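Local coordinates for 6-phosphogluconate dehydrogenase, NAD-binding (Mycolicibacterium smegmatis MC2 155, PDB 6SMT), which works as an S-enantioselective imine reductase, reducing C=N bonds to amines with bound NADPH as the likely hydride source, at residues G19-A24 and L71-D76; A32-T37 and L156-Q161; I130-I133 and G137-I140. One frame throughout, in Å; residues are numbered along the deposited sequence. Where two conformers were deposited one is given.

All three contacts reach the same Rossmann-type sheet, and two of them touch NADPH. Interaction 1 holds the pyrophosphate and both riboses of the cofactor. Interaction 3 borders its carboxamide. Their centres lie about 13 Å apart and they pack directly, with M21 SD 3.6 Å from I133 CG1 and M21 CA 3.7 Å from I130 CG2. Interaction 2 lies away from the annotated sites, at the far end of helix 20-31. Its centre is about 12 Å from that of interaction 3. The two are joined through strand pairing, with probable hydrogen bonds of 2.9 Å from Q161 N to A138 O and from I140 N to Q161 O.

Interaction 1: G19-A24 and L71-D76; sequences GPMGQA and LVNVVD. With NDP (NADPH dihydro-nicotinamide-adenine-dinucleotide phosphate), chain L.
M21 and G22 both meet one side chain of the other segment, the amide of N73. G19 precedes them as the N-cap of helix 20-31. Its N makes weak hydrogen bonds to NADPH O3B and to a water. P20 CB points away from 71-76, but P20 CD rests 3.4 Å from NADPH O1N. M21 N donates to that same phosphate oxygen, with M21 N 2.9 Å from NADPH O1N and an angle of 154°. G19 and G22, with the M21 amide on the phosphate, are consistent with the GxGxxG turn of Rossmann folds. M21 CG stands anti to the backbone N (chi1 179°), which lays the side chain across N73 at about a right angle. M21 CB and CG are each 3.3 Å from N73 OD1. Bends further out turn the chain to the nicotinamide, where M21 CE lies 3.4 Å from NADPH C4N, the hydride-carrying carbon. G22 N is 2.9 Å from N73 OD1, but the angle is too poor for a hydrogen bond. G22 N donates instead to the water, which also bridges toward N73 O and NADPH O1N. N73 ND2 is held by L99 O and gives a weak bond to the nicotinamide ribose, 3.0 Å from NADPH O4D. V74 CB lies against O4B of the adenosine ribose, and V75 CG1 against C8A of the adenine. In the sheet, strand 69-72 runs between strands 12-16 and 95-98. N73 also packs on L25 of helix 20-31 and on I126 of strand 120-126, while V74 packs on helix 77-87.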
loop_
_atom_site.group_PDB
_atom_site.type_symbol
_atom_site.label_atom_id
_atom_site.label_comp_id
_atom_site.label_asym_id
_atom_site.label_seq_id
_atom_site.Cartn_x
_atom_site.Cartn_y
_atom_site.Cartn_z
ATOM N N GLY B 19 -4.616 -22.307 -14.705
ATOM C CA GLY B 19 -3.461 -21.620 -14.119
ATOM C C GLY B 19 -3.472 -21.784 -12.615
ATOM O O GLY B 19 -4.259 -22.514 -12.081
ATOM N N PRO B 20 -2.620 -21.044 -11.914
ATOM C CA PRO B 20 -2.464 -21.237 -10.465
ATOM C C PRO B 20 -3.767 -21.032 -9.736
ATOM O O PRO B 20 -4.091 -21.801 -8.832
ATOM C CB PRO B 20 -1.383 -20.289 -10.019
ATOM C CG PRO B 20 -0.954 -19.601 -11.247
ATOM C CD PRO B 20 -1.636 -20.115 -12.466
ATOM N N MET B 21 -4.545 -20.018 -10.119
ATOM C CA MET B 21 -5.800 -19.814 -9.397
ATOM C C MET B 21 -6.843 -20.872 -9.765
ATOM O O MET B 21 -7.576 -21.340 -8.891
ATOM C CB MET B 21 -6.293 -18.386 -9.617
ATOM C CG MET B 21 -7.615 -18.097 -8.917
ATOM S SD MET B 21 -7.643 -18.340 -7.125
ATOM C CE MET B 21 -6.837 -16.891 -6.555
ATOM N N GLY B 22 -6.889 -21.290 -11.024
ATOM C CA GLY B 22 -7.856 -22.315 -11.383
ATOM C C GLY B 22 -7.523 -23.614 -10.709
ATOM O O GLY B 22 -8.431 -24.383 -10.315
ATOM N N GLN B 23 -6.245 -23.918 -10.565
ATOM C CA GLN B 23 -5.849 -25.134 -9.781
ATOM C C GLN B 23 -6.313 -24.969 -8.343
ATOM O O GLN B 23 -6.813 -25.948 -7.755
ATOM C CB GLN B 23 -4.342 -25.321 -9.790
ATOM C CG GLN B 23 -3.768 -25.476 -11.173
ATOM C CD GLN B 23 -3.588 -26.852 -11.700
ATOM O OE1 GLN B 23 -3.606 -27.834 -10.917
ATOM N NE2 GLN B 23 -3.460 -26.953 -13.025
ATOM N N ALA B 24 -6.118 -23.822 -7.707
ATOM C CA ALA B 24 -6.538 -23.591 -6.316
ATOM C C ALA B 24 -8.051 -23.743 -6.163
ATOM O O ALA B 24 -8.530 -24.361 -5.229
ATOM C CB ALA B 24 -6.042 -22.223 -5.875
ATOM N N LEU B 71 -17.238 -22.352 -13.643
ATOM C CA LEU B 71 -16.407 -21.205 -13.256
ATOM C C LEU B 71 -15.368 -20.985 -14.325
ATOM O O LEU B 71 -14.666 -21.983 -14.703
ATOM C CB LEU B 71 -15.709 -21.472 -11.919
ATOM C CG LEU B 71 -16.604 -21.974 -10.815
ATOM C CD1 LEU B 71 -15.795 -22.143 -9.524
ATOM C CD2 LEU B 71 -17.800 -21.100 -10.568
ATOM N N VAL B 72 -15.209 -19.778 -14.859
ATOM C CA VAL B 72 -14.224 -19.478 -15.904
ATOM C C VAL B 72 -13.124 -18.569 -15.340
ATOM O O VAL B 72 -13.394 -17.433 -14.990
ATOM C CB VAL B 72 -14.860 -18.896 -17.162
ATOM C CG1 VAL B 72 -13.823 -18.843 -18.235
ATOM C CG2 VAL B 72 -16.127 -19.650 -17.594
ATOM N N ASN B 73 -11.942 -19.136 -15.139
ATOM C CA ASN B 73 -10.846 -18.481 -14.393
ATOM C C ASN B 73 -9.620 -18.405 -15.281
ATOM O O ASN B 73 -8.761 -19.313 -15.199
ATOM C CB ASN B 73 -10.623 -19.186 -13.071
ATOM C CG ASN B 73 -9.574 -18.527 -12.204
ATOM O OD1 ASN B 73 -8.507 -19.114 -11.978
ATOM N ND2 ASN B 73 -9.836 -17.285 -11.776
ATOM N N VAL B 74 -9.554 -17.404 -16.136
ATOM C CA VAL B 74 -8.491 -17.234 -17.127
ATOM C C VAL B 74 -8.024 -15.781 -17.109
ATOM O O VAL B 74 -8.545 -14.966 -16.351
ATOM C CB VAL B 74 -8.958 -17.725 -18.501
ATOM C CG1 VAL B 74 -9.160 -19.226 -18.522
ATOM C CG2 VAL B 74 -10.182 -16.992 -18.962
ATOM N N VAL B 75 -7.086 -15.449 -17.966
ATOM C CA VAL B 75 -6.368 -14.152 -17.836
ATOM C C VAL B 75 -7.314 -12.981 -18.008
ATOM O O VAL B 75 -7.199 -12.054 -17.219
ATOM C CB VAL B 75 -5.183 -14.084 -18.797
ATOM C CG1 VAL B 75 -5.621 -14.113 -20.247
ATOM C CG2 VAL B 75 -4.368 -12.811 -18.491
ATOM N N ASP B 76 -8.243 -12.979 -18.960
ATOM C CA ASP B 76 -9.106 -11.832 -19.203
ATOM C C ASP B 76 -10.378 -12.258 -19.914
ATOM O O ASP B 76 -10.572 -13.464 -20.177
ATOM C CB ASP B 76 -8.360 -10.750 -19.989
ATOM C CG ASP B 76 -7.951 -11.166 -21.424
ATOM O OD1 ASP B 76 -8.366 -12.178 -21.938
ATOM O OD2 ASP B 76 -7.046 -10.444 -22.063
HETATM P PA NDP L . -3.543 -16.070 -15.582
HETATM O O1A NDP L . -4.233 -14.759 -15.338
HETATM O O2A NDP L . -2.076 -16.105 -15.876
HETATM O O5B NDP L . -4.348 -16.852 -16.702
HETATM C C5B NDP L . -3.834 -18.139 -17.091
HETATM C C4B NDP L . -4.991 -18.993 -17.545
HETATM O O4B NDP L . -5.675 -18.381 -18.675
HETATM C C3B NDP L . -4.520 -20.371 -18.054
HETATM O O3B NDP L . -5.498 -21.363 -17.802
HETATM C C2B NDP L . -4.391 -20.104 -19.538
HETATM O O2B NDP L . -4.450 -21.220 -20.421
HETATM C C1B NDP L . -5.671 -19.317 -19.738
HETATM N N9A NDP L . -5.741 -18.585 -20.997
HETATM C C8A NDP L . -5.007 -17.489 -21.389
HETATM N N7A NDP L . -5.336 -17.060 -22.585
HETATM C C5A NDP L . -6.331 -17.921 -23.020
HETATM C C6A NDP L . -7.068 -18.040 -24.226
HETATM N N6A NDP L . -6.990 -17.177 -25.235
HETATM N N1A NDP L . -7.960 -19.052 -24.306
HETATM C C2A NDP L . -8.098 -19.903 -23.286
HETATM N N3A NDP L . -7.443 -19.904 -22.120
HETATM C C4A NDP L . -6.560 -18.901 -22.059
HETATM O O3 NDP L . -3.736 -17.109 -14.376
HETATM P PN NDP L . -4.163 -17.127 -12.877
HETATM O O1N NDP L . -4.573 -18.495 -12.561
HETATM O O2N NDP L . -3.082 -16.518 -12.058
HETATM O O5D NDP L . -5.398 -16.103 -12.766
HETATM C C5D NDP L . -6.643 -16.395 -13.390
HETATM C C4D NDP L . -7.541 -15.210 -13.131
HETATM O O4D NDP L . -7.747 -15.119 -11.698
HETATM C C3D NDP L . -7.018 -13.844 -13.597
HETATM O O3D NDP L . -8.030 -13.042 -14.193
HETATM C C2D NDP L . -6.544 -13.212 -12.301
HETATM O O2D NDP L . -6.547 -11.788 -12.273
HETATM C C1D NDP L . -7.473 -13.785 -11.263
HETATM N N1N NDP L . -6.888 -13.865 -9.910
HETATM C C2N NDP L . -5.694 -14.506 -9.707
HETATM C C3N NDP L . -5.093 -14.520 -8.494
HETATM C C7N NDP L . -3.801 -15.195 -8.254
HETATM O O7N NDP L . -3.336 -15.086 -7.097
HETATM N N7N NDP L . -3.187 -15.899 -9.190
HETATM C C4N NDP L . -5.691 -13.821 -7.375
HETATM C C5N NDP L . -6.982 -13.213 -7.625
HETATM C C6N NDP L . -7.551 -13.270 -8.809
HETATM P P2B NDP L . -3.075 -22.063 -20.632
HETATM O O1X NDP L . -3.402 -22.943 -21.876
HETATM O O2X NDP L . -1.987 -21.043 -20.956
HETATM O O3X NDP L . -2.744 -22.830 -19.416
HETATM O O HOH W 1 -6.316 -20.244 -13.848
#

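Interaction 2: A32-T37 and L156-Q161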
loop_
_atom_site.group_PDB
_atom_site.type_symbol
_atom_site.label_atom_id
_atom_site.label_comp_id
_atom_site.label_asym_id
_atom_site.label_seq_id
_atom_site.Cartn_x
_atom_site.Cartn_y
_atom_site.Cartn_z
ATOM N N ALA B 32 -13.893 -30.196 -0.783
ATOM C CA ALA B 32 -15.265 -29.999 -0.230
ATOM C C ALA B 32 -16.149 -31.206 -0.573
ATOM O O ALA B 32 -17.356 -31.190 -0.201
ATOM C CB ALA B 32 -15.903 -28.721 -0.705
ATOM N N GLY B 33 -15.663 -32.082 -1.436
ATOM C CA GLY B 33 -16.489 -33.252 -1.883
ATOM C C GLY B 33 -17.334 -33.058 -3.100
ATOM O O GLY B 33 -18.279 -33.846 -3.423
ATOM N N HIS B 34 -17.147 -31.971 -3.841
ATOM C CA HIS B 34 -17.927 -31.762 -5.043
ATOM C C HIS B 34 -17.423 -32.651 -6.168
ATOM O O HIS B 34 -16.279 -33.099 -6.158
ATOM C CB HIS B 34 -17.874 -30.261 -5.466
ATOM C CG HIS B 34 -18.335 -29.342 -4.386
ATOM N ND1 HIS B 34 -19.278 -29.640 -3.434
ATOM C CD2 HIS B 34 -17.899 -28.099 -4.069
ATOM C CE1 HIS B 34 -19.461 -28.564 -2.653
ATOM N NE2 HIS B 34 -18.608 -27.663 -3.003
ATOM N N THR B 35 -18.279 -32.807 -7.162
ATOM C CA THR B 35 -17.963 -33.501 -8.396
ATOM C C THR B 35 -17.436 -32.459 -9.361
ATOM O O THR B 35 -18.261 -31.691 -9.898
ATOM C CB THR B 35 -19.138 -34.290 -8.978
ATOM O OG1 THR B 35 -19.518 -35.224 -7.963
ATOM C CG2 THR B 35 -18.788 -34.958 -10.266
ATOM N N VAL B 36 -16.123 -32.465 -9.548
ATOM C CA VAL B 36 -15.413 -31.396 -10.267
ATOM C C VAL B 36 -14.983 -31.907 -11.597
ATOM O O VAL B 36 -14.260 -32.919 -11.634
ATOM C CB VAL B 36 -14.272 -30.810 -9.433
ATOM C CG1 VAL B 36 -13.610 -29.684 -10.164
ATOM C CG2 VAL B 36 -14.795 -30.350 -8.059
ATOM N N THR B 37 -15.336 -31.176 -12.651
ATOM C CA THR B 37 -14.791 -31.408 -13.993
ATOM C C THR B 37 -13.882 -30.249 -14.315
ATOM O O THR B 37 -14.288 -29.094 -14.128
ATOM C CB THR B 37 -15.922 -31.571 -15.011
ATOM O OG1 THR B 37 -16.733 -32.700 -14.648
ATOM C CG2 THR B 37 -15.465 -31.700 -16.444
ATOM N N LEU B 156 -20.452 -22.204 -3.558
ATOM C CA LEU B 156 -19.408 -21.152 -3.631
ATOM C C LEU B 156 -18.805 -20.957 -2.230
ATOM O O LEU B 156 -17.674 -20.489 -2.133
ATOM C CB LEU B 156 -20.058 -19.875 -4.169
ATOM C CG LEU B 156 -20.457 -19.888 -5.659
ATOM C CD1 LEU B 156 -21.309 -18.726 -6.020
ATOM C CD2 LEU B 156 -19.285 -20.013 -6.590
ATOM N N ASP B 157 -19.587 -21.099 -1.164
ATOM C CA ASP B 157 -19.079 -20.813 0.203
ATOM C C ASP B 157 -17.883 -21.679 0.566
ATOM O O ASP B 157 -17.139 -21.245 1.433
ATOM C CB ASP B 157 -20.147 -21.159 1.241
ATOM C CG ASP B 157 -21.145 -20.066 1.552
ATOM O OD1 ASP B 157 -20.779 -18.869 1.391
ATOM O OD2 ASP B 157 -22.299 -20.415 1.921
ATOM N N THR B 158 -17.639 -22.788 -0.160
ATOM C CA THR B 158 -16.458 -23.610 0.102
ATOM C C THR B 158 -15.194 -22.870 -0.378
ATOM O O THR B 158 -14.115 -23.246 0.053
ATOM C CB THR B 158 -16.555 -24.990 -0.571
ATOM O OG1 THR B 158 -16.506 -24.900 -1.980
ATOM C CG2 THR B 158 -17.856 -25.695 -0.299
ATOM N N LEU B 159 -15.318 -21.807 -1.176
ATOM C CA LEU B 159 -14.087 -21.164 -1.710
ATOM C C LEU B 159 -13.582 -20.068 -0.782
ATOM O O LEU B 159 -12.380 -19.722 -0.824
ATOM C CB LEU B 159 -14.440 -20.553 -3.055
ATOM C CG LEU B 159 -14.904 -21.502 -4.151
ATOM C CD1 LEU B 159 -15.354 -20.710 -5.334
ATOM C CD2 LEU B 159 -13.761 -22.522 -4.384
ATOM N N GLY B 160 -14.464 -19.494 0.031
ATOM C CA GLY B 160 -14.079 -18.288 0.779
ATOM C C GLY B 160 -15.274 -17.505 1.272
ATOM O O GLY B 160 -16.409 -17.974 1.165
ATOM N N GLN B 161 -15.047 -16.375 1.875
ATOM C CA GLN B 161 -16.089 -15.431 2.236
ATOM C C GLN B 161 -16.609 -14.739 0.983
ATOM O O GLN B 161 -15.788 -14.395 0.104
ATOM C CB GLN B 161 -15.599 -14.357 3.217
ATOM C CG GLN B 161 -15.059 -15.015 4.478
ATOM C CD GLN B 161 -15.024 -14.116 5.679
ATOM O OE1 GLN B 161 -16.055 -13.529 6.047
ATOM N NE2 GLN B 161 -13.877 -14.112 6.338
#
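T158 meets A32 and H34 through its methyl group. T158 CG2 is 3.6 Å from A32 CB and 3.4 Å from H34 NE2. The methyl reaches the imidazole obliquely, and the H34 and T158 side chains come from opposite directions. A32 CB lies over one face of the H34 ring, 3.7 Å above its plane and offset toward the rim. The methyl of T158 therefore sits against two groups that already pack on each other. No hydrogen bond crosses between the segments. T158 OG1 is 3.6 Å from H34 NE2, but its hydrogen-bond partner is V155 O, one turn back. That bond fixes the side chain's rotation (chi1 68°), and CG2 is then left to face A32 and H34. The contact lies just past the C-terminal end of helix 20-31, where G33 has positive phi in a Schellman motif. The chain then enters strand 35-39, completing the first beta-alpha-beta crossover of the Rossmann domain. H34 also packs on P11 and on L29 of the helix. T158 packs on L29 too, so this leucine backs both sides of the contact. On the other segment, T158 follows helix 146-156 in the turn before strand 161-164. L159 N bonds to L156 O at 2.9 Å within that turn. D157 OD1 forms a salt bridge with R153, and D157 O accepts a bond from R136 NH2.

Interaction 3: I130-I133 and G137-I140. With NDP (NADPH dihydro-nicotinamide-adenine-dinucleotide phosphate), chain L.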
loop_
_atom_site.group_PDB
_atom_site.type_symbol
_atom_site.label_atom_id
_atom_site.label_comp_id
_atom_site.label_asym_id
_atom_site.label_seq_id
_atom_site.Cartn_x
_atom_site.Cartn_y
_atom_site.Cartn_z
ATOM N N ILE B 130 -3.734 -17.236 -3.997
ATOM C CA ILE B 130 -4.114 -18.662 -4.126
ATOM C C ILE B 130 -4.057 -19.411 -2.779
ATOM O O ILE B 130 -4.895 -20.292 -2.580
ATOM C CB ILE B 130 -3.350 -19.426 -5.196
ATOM C CG1 ILE B 130 -1.909 -19.537 -4.811
ATOM C CG2 ILE B 130 -3.560 -18.860 -6.560
ATOM C CD1 ILE B 130 -1.161 -20.600 -5.659
ATOM N N ASP B 131 -3.163 -19.010 -1.891
ATOM C CA ASP B 131 -2.989 -19.764 -0.613
ATOM C C ASP B 131 -4.296 -19.679 0.202
ATOM O O ASP B 131 -4.613 -20.657 0.971
ATOM C CB ASP B 131 -1.762 -19.231 0.156
ATOM C CG ASP B 131 -1.924 -17.787 0.553
ATOM O OD1 ASP B 131 -1.570 -16.917 -0.240
ATOM O OD2 ASP B 131 -2.399 -17.559 1.647
ATOM N N THR B 132 -5.082 -18.600 0.056
ATOM C CA THR B 132 -6.276 -18.301 0.867
ATOM C C THR B 132 -7.459 -19.165 0.429
ATOM O O THR B 132 -8.484 -19.208 1.116
ATOM C CB THR B 132 -6.688 -16.801 0.769
ATOM O OG1 THR B 132 -7.148 -16.479 -0.593
ATOM C CG2 THR B 132 -5.593 -15.904 1.226
ATOM N N ILE B 133 -7.484 -19.625 -0.790
ATOM C CA ILE B 133 -8.680 -20.223 -1.379
ATOM C C ILE B 133 -9.071 -21.468 -0.603
ATOM O O ILE B 133 -8.180 -22.311 -0.251
ATOM C CB ILE B 133 -8.473 -20.525 -2.866
ATOM C CG1 ILE B 133 -8.176 -19.277 -3.651
ATOM C CG2 ILE B 133 -9.582 -21.309 -3.508
ATOM C CD1 ILE B 133 -9.231 -18.270 -3.689
ATOM N N GLY B 137 -9.963 -16.796 4.935
ATOM C CA GLY B 137 -9.129 -15.667 4.505
ATOM C C GLY B 137 -9.349 -15.272 3.056
ATOM O O GLY B 137 -8.729 -14.260 2.674
ATOM N N ALA B 138 -10.086 -16.075 2.311
ATOM C CA ALA B 138 -10.394 -15.640 0.935
ATOM C C ALA B 138 -11.590 -14.753 0.909
ATOM O O ALA B 138 -12.519 -14.882 1.719
ATOM C CB ALA B 138 -10.609 -16.844 0.029
ATOM N N SER B 139 -11.651 -13.921 -0.137
ATOM C CA SER B 139 -12.817 -13.060 -0.394
ATOM C C SER B 139 -13.104 -13.051 -1.877
ATOM O O SER B 139 -12.203 -12.764 -2.659
ATOM C CB SER B 139 -12.574 -11.660 0.098
ATOM O OG SER B 139 -13.627 -10.771 -0.302
ATOM N N ILE B 140 -14.368 -13.303 -2.236
ATOM C CA ILE B 140 -14.823 -13.290 -3.644
ATOM C C ILE B 140 -16.061 -12.413 -3.666
ATOM O O ILE B 140 -17.011 -12.585 -2.860
ATOM C CB ILE B 140 -15.047 -14.695 -4.212
ATOM C CG1 ILE B 140 -13.861 -15.618 -3.951
ATOM C CG2 ILE B 140 -15.335 -14.540 -5.706
ATOM C CD1 ILE B 140 -14.089 -17.021 -4.433
HETATM P PA NDP L . -3.543 -16.070 -15.582
HETATM O O1A NDP L . -4.233 -14.759 -15.338
HETATM O O2A NDP L . -2.076 -16.105 -15.876
HETATM O O5B NDP L . -4.348 -16.852 -16.702
HETATM C C5B NDP L . -3.834 -18.139 -17.091
HETATM C C4B NDP L . -4.991 -18.993 -17.545
HETATM O O4B NDP L . -5.675 -18.381 -18.675
HETATM C C3B NDP L . -4.520 -20.371 -18.054
HETATM O O3B NDP L . -5.498 -21.363 -17.802
HETATM C C2B NDP L . -4.391 -20.104 -19.538
HETATM O O2B NDP L . -4.450 -21.220 -20.421
HETATM C C1B NDP L . -5.671 -19.317 -19.738
HETATM N N9A NDP L . -5.741 -18.585 -20.997
HETATM C C8A NDP L . -5.007 -17.489 -21.389
HETATM N N7A NDP L . -5.336 -17.060 -22.585
HETATM C C5A NDP L . -6.331 -17.921 -23.020
HETATM C C6A NDP L . -7.068 -18.040 -24.226
HETATM N N6A NDP L . -6.990 -17.177 -25.235
HETATM N N1A NDP L . -7.960 -19.052 -24.306
HETATM C C2A NDP L . -8.098 -19.903 -23.286
HETATM N N3A NDP L . -7.443 -19.904 -22.120
HETATM C C4A NDP L . -6.560 -18.901 -22.059
HETATM O O3 NDP L . -3.736 -17.109 -14.376
HETATM P PN NDP L . -4.163 -17.127 -12.877
HETATM O O1N NDP L . -4.573 -18.495 -12.561
HETATM O O2N NDP L . -3.082 -16.518 -12.058
HETATM O O5D NDP L . -5.398 -16.103 -12.766
HETATM C C5D NDP L . -6.643 -16.395 -13.390
HETATM C C4D NDP L . -7.541 -15.210 -13.131
HETATM O O4D NDP L . -7.747 -15.119 -11.698
HETATM C C3D NDP L . -7.018 -13.844 -13.597
HETATM O O3D NDP L . -8.030 -13.042 -14.193
HETATM C C2D NDP L . -6.544 -13.212 -12.301
HETATM O O2D NDP L . -6.547 -11.788 -12.273
HETATM C C1D NDP L . -7.473 -13.785 -11.263
HETATM N N1N NDP L . -6.888 -13.865 -9.910
HETATM C C2N NDP L . -5.694 -14.506 -9.707
HETATM C C3N NDP L . -5.093 -14.520 -8.494
HETATM C C7N NDP L . -3.801 -15.195 -8.254
HETATM O O7N NDP L . -3.336 -15.086 -7.097
HETATM N N7N NDP L . -3.187 -15.899 -9.190
HETATM C C4N NDP L . -5.691 -13.821 -7.375
HETATM C C5N NDP L . -6.982 -13.213 -7.625
HETATM C C6N NDP L . -7.551 -13.270 -8.809
HETATM P P2B NDP L . -3.075 -22.063 -20.632
HETATM O O1X NDP L . -3.402 -22.943 -21.876
HETATM O O2X NDP L . -1.987 -21.043 -20.956
HETATM O O3X NDP L . -2.744 -22.830 -19.416
#
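G137 meets T132 through its carbonyl. G137 O is 3.8 Å from T132 CB and the same 3.8 Å from T132 CG2, a loose approach at the solvent-exposed end of the contact. G137 N bonds to T135 OG1, and T132 O uses that same hydroxyl, so T135 ties the two ends of the short connection together. A138 follows and carries most of the packing. Its methyl points into the turn of the first segment. There A138 CB lies 3.4 Å from T132 O and 3.5 Å from T132 OG1. On another side, I133 CD1 comes to 4.2 Å from A138 CB. The CB of I133 points away, but its bent chain brings the end of the group back to the alanine. T132 OG1 is placed between its backbone N and carbonyl carbon (chi1 67°), where it bonds to P129 O and to T128 OG1. Residues 130-132 form a 3-10 turn, with a bond from I133 N to I130 O. It belongs to the loop between strand 120-126 and strand 139-143, which are antiparallel neighbours in the sheet. This is where the otherwise parallel Rossmann sheet reverses direction. S139 then enters the strand with its CB pointing away from the turn, and S139 N bonds to T128 OG1. T128 also lines the pocket of the bound 2-ethylhexanol. I140 closes the segment, its side chain turned against I126, on which I133 packs as well. At the other end of the turn, I130 CG2 lies 3.8 Å from NADPH O7N, beside the nicotinamide carboxamide. I130 also packs on S238 of the second subunit.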